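Local atomic coordinates of Alr4995 protein (Nostoc sp., PDB entry 6LRF), a protein that probably acts as a bifunctional enzyme, hydrolysing arginine as an arginine dihydrolase and cyclising ornithine with loss of ammonia as an ornithine cyclodeaminase. Residues 620-634 against 642-656. Sequence-based numbering, arbitrary orientation.
Sequences YAKHLEGAEMILMLS and VGNMTPAGVKMVCVD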
ATOM      1  N   TYR B 620      14.581  -7.313  28.482  1.00 18.16           N
ATOM      2  CA  TYR B 620      14.916  -6.520  27.289  1.00 20.55           C
ATOM      3  C   TYR B 620      15.860  -5.366  27.667  1.00 22.40           C
ATOM      4  O   TYR B 620      16.899  -5.160  27.042  1.00 19.68           O
ATOM      5  CB  TYR B 620      13.654  -5.948  26.630  1.00 20.93           C
ATOM      6  CG  TYR B 620      13.000  -6.816  25.554  1.00 21.27           C
ATOM      7  CD1 TYR B 620      12.891  -8.209  25.698  1.00 21.24           C
ATOM      8  CD2 TYR B 620      12.455  -6.229  24.419  1.00 19.61           C
ATOM      9  CE1 TYR B 620      12.277  -8.997  24.701  1.00 20.78           C
ATOM     10  CE2 TYR B 620      11.839  -6.992  23.431  1.00 18.57           C
ATOM     11  CZ  TYR B 620      11.757  -8.374  23.575  1.00 23.13           C
ATOM     12  OH  TYR B 620      11.148  -9.112  22.578  1.00 26.43           O
ATOM     13  N   ALA B 621      15.467  -4.613  28.691  1.00 18.71           N
ATOM     14  CA  ALA B 621      16.190  -3.423  29.101  1.00 23.13           C
ATOM     15  C   ALA B 621      17.611  -3.788  29.500  1.00 25.09           C
ATOM     16  O   ALA B 621      18.544  -3.052  29.212  1.00 24.61           O
ATOM     17  CB  ALA B 621      15.471  -2.726  30.252  1.00 22.53           C
ATOM     18  N   LYS B 622      17.766  -4.934  30.153  1.00 23.11           N
ATOM     19  CA  LYS B 622      19.082  -5.387  30.579  1.00 26.78           C
ATOM     20  C   LYS B 622      19.991  -5.684  29.386  1.00 29.50           C
ATOM     21  O   LYS B 622      21.143  -5.244  29.337  1.00 30.13           O
ATOM     22  CB  LYS B 622      18.965  -6.623  31.470  1.00 25.83           C
ATOM     23  CG  LYS B 622      20.308  -7.084  32.025  1.00 33.19           C
ATOM     24  CD  LYS B 622      20.141  -8.300  32.936  1.00 45.87           C
ATOM     25  CE  LYS B 622      19.713  -9.545  32.168  1.00 42.86           C
ATOM     26  NZ  LYS B 622      20.802 -10.059  31.266  1.00 47.86           N
ATOM     27  N   HIS B 623      19.483  -6.418  28.406  1.00 27.07           N
ATOM     28  CA  HIS B 623      20.320  -6.747  27.258  1.00 27.71           C
ATOM     29  C   HIS B 623      20.555  -5.543  26.358  1.00 26.66           C
ATOM     30  O   HIS B 623      21.503  -5.526  25.579  1.00 25.11           O
ATOM     31  CB  HIS B 623      19.705  -7.896  26.470  1.00 27.35           C
ATOM     32  CG  HIS B 623      19.774  -9.194  27.196  1.00 29.69           C
ATOM     33  ND1 HIS B 623      20.968  -9.824  27.467  1.00 33.80           N
ATOM     34  CD2 HIS B 623      18.805  -9.961  27.747  1.00 31.67           C
ATOM     35  CE1 HIS B 623      20.730 -10.936  28.138  1.00 40.59           C
ATOM     36  NE2 HIS B 623      19.425 -11.045  28.318  1.00 36.49           N
ATOM     37  N   LEU B 624      19.707  -4.524  26.470  1.00 23.08           N
ATOM     38  CA  LEU B 624      19.910  -3.318  25.684  1.00 20.74           C
ATOM     39  C   LEU B 624      21.054  -2.445  26.230  1.00 27.93           C
ATOM     40  O   LEU B 624      21.606  -1.626  25.505  1.00 26.27           O
ATOM     41  CB  LEU B 624      18.613  -2.515  25.618  1.00 23.51           C
ATOM     42  CG  LEU B 624      17.547  -3.077  24.667  1.00 25.55           C
ATOM     43  CD1 LEU B 624      16.305  -2.205  24.686  1.00 21.67           C
ATOM     44  CD2 LEU B 624      18.099  -3.166  23.263  1.00 22.61           C
ATOM     45  N   GLU B 625      21.417  -2.625  27.498  1.00 27.87           N
ATOM     46  CA  GLU B 625      22.489  -1.830  28.111  1.00 27.41           C
ATOM     47  C   GLU B 625      23.795  -1.981  27.334  1.00 30.43           C
ATOM     48  O   GLU B 625      24.207  -3.100  27.030  1.00 27.61           O
ATOM     49  CB  GLU B 625      22.703  -2.250  29.567  1.00 27.60           C
ATOM     50  CG  GLU B 625      21.544  -1.877  30.488  1.00 40.39           C
ATOM     51  CD  GLU B 625      21.727  -2.358  31.929  1.00 46.76           C
ATOM     52  OE1 GLU B 625      22.758  -3.004  32.237  1.00 47.13           O
ATOM     53  OE2 GLU B 625      20.826  -2.080  32.754  1.00 46.41           O
ATOM     54  N   GLY B 626      24.423  -0.858  26.991  1.00 25.99           N
ATOM     55  CA  GLY B 626      25.674  -0.873  26.244  1.00 26.35           C
ATOM     56  C   GLY B 626      25.567  -1.019  24.733  1.00 29.46           C
ATOM     57  O   GLY B 626      26.580  -1.001  24.032  1.00 30.88           O
ATOM     58  N   ALA B 627      24.349  -1.172  24.219  1.00 28.93           N
ATOM     59  CA  ALA B 627      24.148  -1.337  22.773  1.00 26.58           C
ATOM     60  C   ALA B 627      24.625  -0.123  21.970  1.00 29.14           C
ATOM     61  O   ALA B 627      24.315   1.008  22.325  1.00 28.06           O
ATOM     62  CB  ALA B 627      22.661  -1.609  22.471  1.00 28.24           C
ATOM     63  N   GLU B 628      25.364  -0.369  20.885  1.00 26.82           N
ATOM     64  CA  GLU B 628      25.804   0.690  19.975  1.00 26.51           C
ATOM     65  C   GLU B 628      24.936   0.712  18.725  1.00 27.52           C
ATOM     66  O   GLU B 628      24.786   1.732  18.056  1.00 24.05           O
ATOM     67  CB  GLU B 628      27.265   0.492  19.582  1.00 31.45           C
ATOM     68  CG  GLU B 628      28.279   0.727  20.705  1.00 41.07           C
ATOM     69  CD  GLU B 628      29.733   0.625  20.220  1.00 53.75           C
ATOM     70  OE1 GLU B 628      30.006   0.929  19.030  1.00 48.54           O
ATOM     71  OE2 GLU B 628      30.603   0.234  21.030  1.00 57.33           O
HETATM   72  N   MSE B 629      24.361  -0.439  18.407  1.00 24.15           N
HETATM   73  CA  MSE B 629      23.461  -0.520  17.284  1.00 26.80           C
HETATM   74  C   MSE B 629      22.357  -1.497  17.577  1.00 28.33           C
HETATM   75  O   MSE B 629      22.581  -2.529  18.200  1.00 26.23           O
HETATM   76  CB  MSE B 629      24.207  -0.936  16.020  1.00 28.53           C
HETATM   77  CG  MSE B 629      23.285  -1.118  14.816  1.00 39.63           C
HETATM   78 SE   MSE B 629      24.251  -1.338  13.122  1.00 66.54          SE
HETATM   79  CE  MSE B 629      25.044   0.432  13.043  1.00 44.56           C
ATOM     80  N   ILE B 630      21.160  -1.156  17.120  1.00 27.45           N
ATOM     81  CA  ILE B 630      20.033  -2.060  17.181  1.00 22.09           C
ATOM     82  C   ILE B 630      19.547  -2.273  15.756  1.00 27.00           C
ATOM     83  O   ILE B 630      19.247  -1.321  15.046  1.00 25.93           O
ATOM     84  CB  ILE B 630      18.912  -1.500  18.067  1.00 31.07           C
ATOM     85  CG1 ILE B 630      19.461  -1.203  19.468  1.00 25.86           C
ATOM     86  CG2 ILE B 630      17.729  -2.463  18.115  1.00 27.26           C
ATOM     87  CD1 ILE B 630      18.442  -0.619  20.385  1.00 30.09           C
ATOM     88  N   LEU B 631      19.529  -3.533  15.337  1.00 23.63           N
ATOM     89  CA  LEU B 631      19.051  -3.942  14.029  1.00 22.66           C
ATOM     90  C   LEU B 631      17.618  -4.477  14.157  1.00 23.89           C
ATOM     91  O   LEU B 631      17.382  -5.526  14.760  1.00 23.76           O
ATOM     92  CB  LEU B 631      19.981  -5.010  13.455  1.00 25.89           C
ATOM     93  CG  LEU B 631      20.015  -5.229  11.953  1.00 33.08           C
ATOM     94  CD1 LEU B 631      20.363  -3.924  11.259  1.00 35.65           C
ATOM     95  CD2 LEU B 631      21.065  -6.296  11.631  1.00 30.95           C
HETATM   96  N   MSE B 632      16.654  -3.753  13.611  1.00 23.64           N
HETATM   97  CA  MSE B 632      15.261  -4.128  13.797  1.00 26.55           C
HETATM   98  C   MSE B 632      14.713  -4.755  12.517  1.00 28.80           C
HETATM   99  O   MSE B 632      14.414  -4.070  11.535  1.00 25.60           O
HETATM  100  CB  MSE B 632      14.437  -2.920  14.236  1.00 27.39           C
HETATM  101  CG  MSE B 632      14.640  -2.545  15.709  1.00 27.88           C
HETATM  102 SE   MSE B 632      14.133  -0.688  16.116  0.58 37.31          SE
HETATM  103  CE  MSE B 632      15.366   0.245  14.937  1.00 32.98           C
ATOM    104  N   LEU B 633      14.603  -6.077  12.539  1.00 23.41           N
ATOM    105  CA  LEU B 633      14.292  -6.824  11.332  1.00 25.95           C
ATOM    106  C   LEU B 633      12.828  -7.263  11.354  1.00 31.17           C
ATOM    107  O   LEU B 633      12.477  -8.330  11.897  1.00 25.22           O
ATOM    108  CB  LEU B 633      15.238  -8.019  11.194  1.00 24.54           C
ATOM    109  CG  LEU B 633      16.740  -7.700  11.197  1.00 22.75           C
ATOM    110  CD1 LEU B 633      17.564  -8.989  11.349  1.00 22.12           C
ATOM    111  CD2 LEU B 633      17.162  -6.936   9.946  1.00 23.80           C
ATOM    112  N   SER B 634      12.006  -6.418  10.727  1.00 31.83           N
ATOM    113  CA  SER B 634      10.536  -6.468  10.712  1.00 34.61           C
ATOM    114  C   SER B 634       9.918  -7.179  11.910  1.00 30.67           C
ATOM    115  O   SER B 634       9.356  -8.264  11.774  1.00 28.44           O
ATOM    116  CB  SER B 634      10.027  -7.105   9.406  1.00 39.33           C
ATOM    117  OG  SER B 634      10.484  -8.428   9.250  1.00 43.81           O
ATOM    118  N   VAL B 642      11.529  -1.880  22.188  1.00 26.58           N
ATOM    119  CA  VAL B 642      12.957  -1.620  22.204  1.00 22.41           C
ATOM    120  C   VAL B 642      13.247  -0.129  21.988  1.00 20.90           C
ATOM    121  O   VAL B 642      14.078   0.456  22.674  1.00 24.75           O
ATOM    122  CB  VAL B 642      13.670  -2.450  21.129  1.00 24.40           C
ATOM    123  CG1 VAL B 642      15.059  -1.929  20.885  1.00 29.76           C
ATOM    124  CG2 VAL B 642      13.715  -3.916  21.542  1.00 25.96           C
ATOM    125  N   GLY B 643      12.573   0.481  21.030  1.00 24.01           N
ATOM    126  CA  GLY B 643      12.767   1.893  20.768  1.00 24.81           C
ATOM    127  C   GLY B 643      12.502   2.738  22.001  1.00 28.44           C
ATOM    128  O   GLY B 643      13.331   3.588  22.355  1.00 23.85           O
ATOM    129  N   ASN B 644      11.354   2.507  22.655  1.00 27.54           N
ATOM    130  CA  ASN B 644      11.001   3.222  23.893  1.00 30.13           C
ATOM    131  C   ASN B 644      12.101   3.089  24.926  1.00 29.76           C
ATOM    132  O   ASN B 644      12.366   4.007  25.688  1.00 25.85           O
ATOM    133  CB  ASN B 644       9.706   2.693  24.540  1.00 25.76           C
ATOM    134  CG  ASN B 644       8.507   2.737  23.619  1.00 32.94           C
ATOM    135  OD1 ASN B 644       8.432   3.553  22.699  1.00 31.76           O
ATOM    136  ND2 ASN B 644       7.557   1.826  23.856  1.00 33.92           N
HETATM  137  N   MSE B 645      12.731   1.925  24.962  1.00 24.34           N
HETATM  138  CA  MSE B 645      13.706   1.657  26.006  1.00 23.47           C
HETATM  139  C   MSE B 645      15.094   2.192  25.710  1.00 25.44           C
HETATM  140  O   MSE B 645      15.958   2.122  26.578  1.00 25.00           O
HETATM  141  CB  MSE B 645      13.819   0.158  26.264  1.00 24.25           C
HETATM  142  CG  MSE B 645      12.585  -0.479  26.851  1.00 30.82           C
HETATM  143 SE   MSE B 645      12.914  -2.392  26.967  0.54 29.50          SE
HETATM  144  CE  MSE B 645      11.092  -3.052  26.734  1.00 22.19           C
ATOM    145  N   THR B 646      15.317   2.702  24.500  1.00 22.73           N
ATOM    146  CA  THR B 646      16.679   2.998  24.044  1.00 24.50           C
ATOM    147  C   THR B 646      17.035   4.489  24.019  1.00 21.76           C
ATOM    148  O   THR B 646      16.338   5.277  23.387  1.00 20.25           O
ATOM    149  CB  THR B 646      16.898   2.446  22.623  1.00 28.46           C
ATOM    150  OG1 THR B 646      16.680   1.025  22.618  1.00 30.34           O
ATOM    151  CG2 THR B 646      18.316   2.764  22.142  1.00 25.97           C
ATOM    152  N   PRO B 647      18.152   4.876  24.670  1.00 25.69           N
ATOM    153  CA  PRO B 647      18.575   6.281  24.677  1.00 25.50           C
ATOM    154  C   PRO B 647      19.122   6.745  23.336  1.00 29.88           C
ATOM    155  O   PRO B 647      19.336   5.918  22.453  1.00 28.51           O
ATOM    156  CB  PRO B 647      19.687   6.303  25.727  1.00 26.15           C
ATOM    157  CG  PRO B 647      20.267   4.954  25.666  1.00 29.92           C
ATOM    158  CD  PRO B 647      19.080   4.029  25.441  1.00 25.81           C
ATOM    159  N   ALA B 648      19.368   8.046  23.196  1.00 25.26           N
ATOM    160  CA  ALA B 648      20.055   8.573  22.023  1.00 29.77           C
ATOM    161  C   ALA B 648      21.507   8.073  21.982  1.00 27.27           C
ATOM    162  O   ALA B 648      22.030   7.557  22.968  1.00 28.29           O
ATOM    163  CB  ALA B 648      20.013  10.117  22.009  1.00 23.89           C
ATOM    164  N   GLY B 649      22.161   8.239  20.845  1.00 27.83           N
ATOM    165  CA  GLY B 649      23.521   7.750  20.695  1.00 34.02           C
ATOM    166  C   GLY B 649      23.590   6.269  20.343  1.00 37.29           C
ATOM    167  O   GLY B 649      24.672   5.668  20.376  1.00 34.93           O
ATOM    168  N   VAL B 650      22.437   5.671  20.037  1.00 27.49           N
ATOM    169  CA  VAL B 650      22.389   4.290  19.567  1.00 27.36           C
ATOM    170  C   VAL B 650      21.912   4.297  18.125  1.00 28.68           C
ATOM    171  O   VAL B 650      20.865   4.866  17.813  1.00 29.34           O
ATOM    172  CB  VAL B 650      21.462   3.413  20.427  1.00 26.13           C
ATOM    173  CG1 VAL B 650      21.455   1.958  19.913  1.00 28.85           C
ATOM    174  CG2 VAL B 650      21.900   3.466  21.883  1.00 24.12           C
ATOM    175  N   LYS B 651      22.699   3.700  17.239  1.00 23.99           N
ATOM    176  CA  LYS B 651      22.315   3.607  15.835  1.00 31.53           C
ATOM    177  C   LYS B 651      21.141   2.635  15.683  1.00 29.92           C
ATOM    178  O   LYS B 651      21.190   1.502  16.147  1.00 27.96           O
ATOM    179  CB  LYS B 651      23.506   3.176  14.978  1.00 33.35           C
ATOM    180  CG  LYS B 651      24.691   4.126  15.090  1.00 37.52           C
ATOM    181  CD  LYS B 651      25.923   3.581  14.385  1.00 44.97           C
ATOM    182  CE  LYS B 651      26.982   4.648  14.212  1.00 44.16           C
ATOM    183  NZ  LYS B 651      28.062   4.122  13.332  1.00 60.94           N
HETATM  184  N   MSE B 652      20.071   3.120  15.067  1.00 31.59           N
HETATM  185  CA  MSE B 652      18.846   2.359  14.889  1.00 31.07           C
HETATM  186  C   MSE B 652      18.651   2.055  13.413  1.00 28.09           C
HETATM  187  O   MSE B 652      18.558   2.963  12.598  1.00 29.68           O
HETATM  188  CB  MSE B 652      17.659   3.151  15.430  1.00 32.97           C
HETATM  189  CG  MSE B 652      17.953   3.818  16.749  1.00 34.03           C
HETATM  190 SE   MSE B 652      17.824   2.544  18.187  0.42 41.98          SE
HETATM  191  CE  MSE B 652      15.894   2.701  18.458  1.00 31.58           C
ATOM    192  N   VAL B 653      18.616   0.777  13.067  1.00 25.37           N
ATOM    193  CA  VAL B 653      18.351   0.378  11.700  1.00 25.12           C
ATOM    194  C   VAL B 653      17.041  -0.401  11.661  1.00 28.47           C
ATOM    195  O   VAL B 653      16.895  -1.435  12.308  1.00 29.69           O
ATOM    196  CB  VAL B 653      19.496  -0.470  11.120  1.00 27.95           C
ATOM    197  CG1 VAL B 653      19.222  -0.787   9.660  1.00 24.86           C
ATOM    198  CG2 VAL B 653      20.814   0.269  11.272  1.00 26.20           C
ATOM    199  N   CYS B 654      16.086   0.123  10.911  1.00 23.59           N
ATOM    200  CA  CYS B 654      14.730  -0.406  10.920  1.00 31.35           C
ATOM    201  C   CYS B 654      14.321  -0.901   9.540  1.00 34.14           C
ATOM    202  O   CYS B 654      14.206  -0.114   8.600  1.00 35.21           O
ATOM    203  CB  CYS B 654      13.750   0.659  11.402  1.00 29.77           C
ATOM    204  SG  CYS B 654      12.093   0.003  11.737  1.00 59.25           S
ATOM    205  N   VAL B 655      14.105  -2.208   9.415  1.00 31.36           N
ATOM    206  CA  VAL B 655      13.709  -2.785   8.138  1.00 25.84           C
ATOM    207  C   VAL B 655      12.341  -3.422   8.260  1.00 36.25           C
ATOM    208  O   VAL B 655      12.101  -4.227   9.164  1.00 31.00           O
ATOM    209  CB  VAL B 655      14.731  -3.832   7.655  1.00 32.39           C
ATOM    210  CG1 VAL B 655      14.438  -4.230   6.223  1.00 28.52           C
ATOM    211  CG2 VAL B 655      16.154  -3.279   7.774  1.00 26.41           C
ATOM    212  N   ASP B 656      11.441  -3.057   7.356  1.00 35.52           N
ATOM    213  CA  ASP B 656      10.094  -3.617   7.358  1.00 40.04           C
ATOM    214  C   ASP B 656       9.448  -3.331   6.015  1.00 43.17           C
ATOM    215  O   ASP B 656       9.746  -2.316   5.390  1.00 46.04           O
ATOM    216  CB  ASP B 656       9.261  -3.031   8.507  1.00 43.70           C
ATOM    217  CG  ASP B 656       8.191  -3.999   9.014  1.00 55.25           C
ATOM    218  OD1 ASP B 656       7.617  -4.744   8.181  1.00 51.00           O
ATOM    219  OD2 ASP B 656       7.933  -4.016  10.246  1.00 48.11           O
TER
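Ile630 is held through both its backbone N and its backbone O by the strand running alongside: its N donates to Lys651 O at 2.8 Å, and its O accepts Val653 N in a nearly straight bond. The same ladder continues through Met632, whose N donates to Val653 O and whose O receives Val655 N, and ends at Ser634 N, which reaches Val655 O through a more bent bond of 144°. At the other end Lys651 N donates to Glu628 O. Even-numbered residues of 629-633 thus make both bonds toward this neighbour, while Met629, Leu631 and Leu633 turn their backbone bonds to strand 491-495. An 8° angle between the strand axes confirms parallel pairing. Strand 629-633, helix 637-645 and strand 651-656 therefore form a beta-alpha-beta unit within the parallel sheet of the Rossmann-fold region.

Apolar packing differs on the two faces. On the face carrying Ile630 and Met632, helix 637-645 settles over the sheet through Val642, whose CG1 lies 3.7 Å from Ile630 CD1; just after the helix end, Thr646 meets Ile630 tip to tip, its OG1 3.3 Å from Ile630 CD1. That hydroxyl donates back to Val642 O. Selenomethionine Met632, bent at chi3 (-60°), brings CE to 3.7 Å from Met652 CB and also against Cys654 CB. On the opposite face Leu631 CD1 presses on Val653 CB at 3.6 Å, and the methyl CE of selenomethionine Met629 touches the aliphatic chain of Lys651; helix 467-486 touches Met629 and Lys651 through Glu480.

Between the helices, selenomethionine Met645 sets SE 3.6 Å from Tyr620 CB, while Leu624 CD1 abuts Met645 CB. The Tyr620 hydroxyl is hydrogen-bonded to His638 and Gly522 O, and Ile600 of a second subunit packs against this tyrosine.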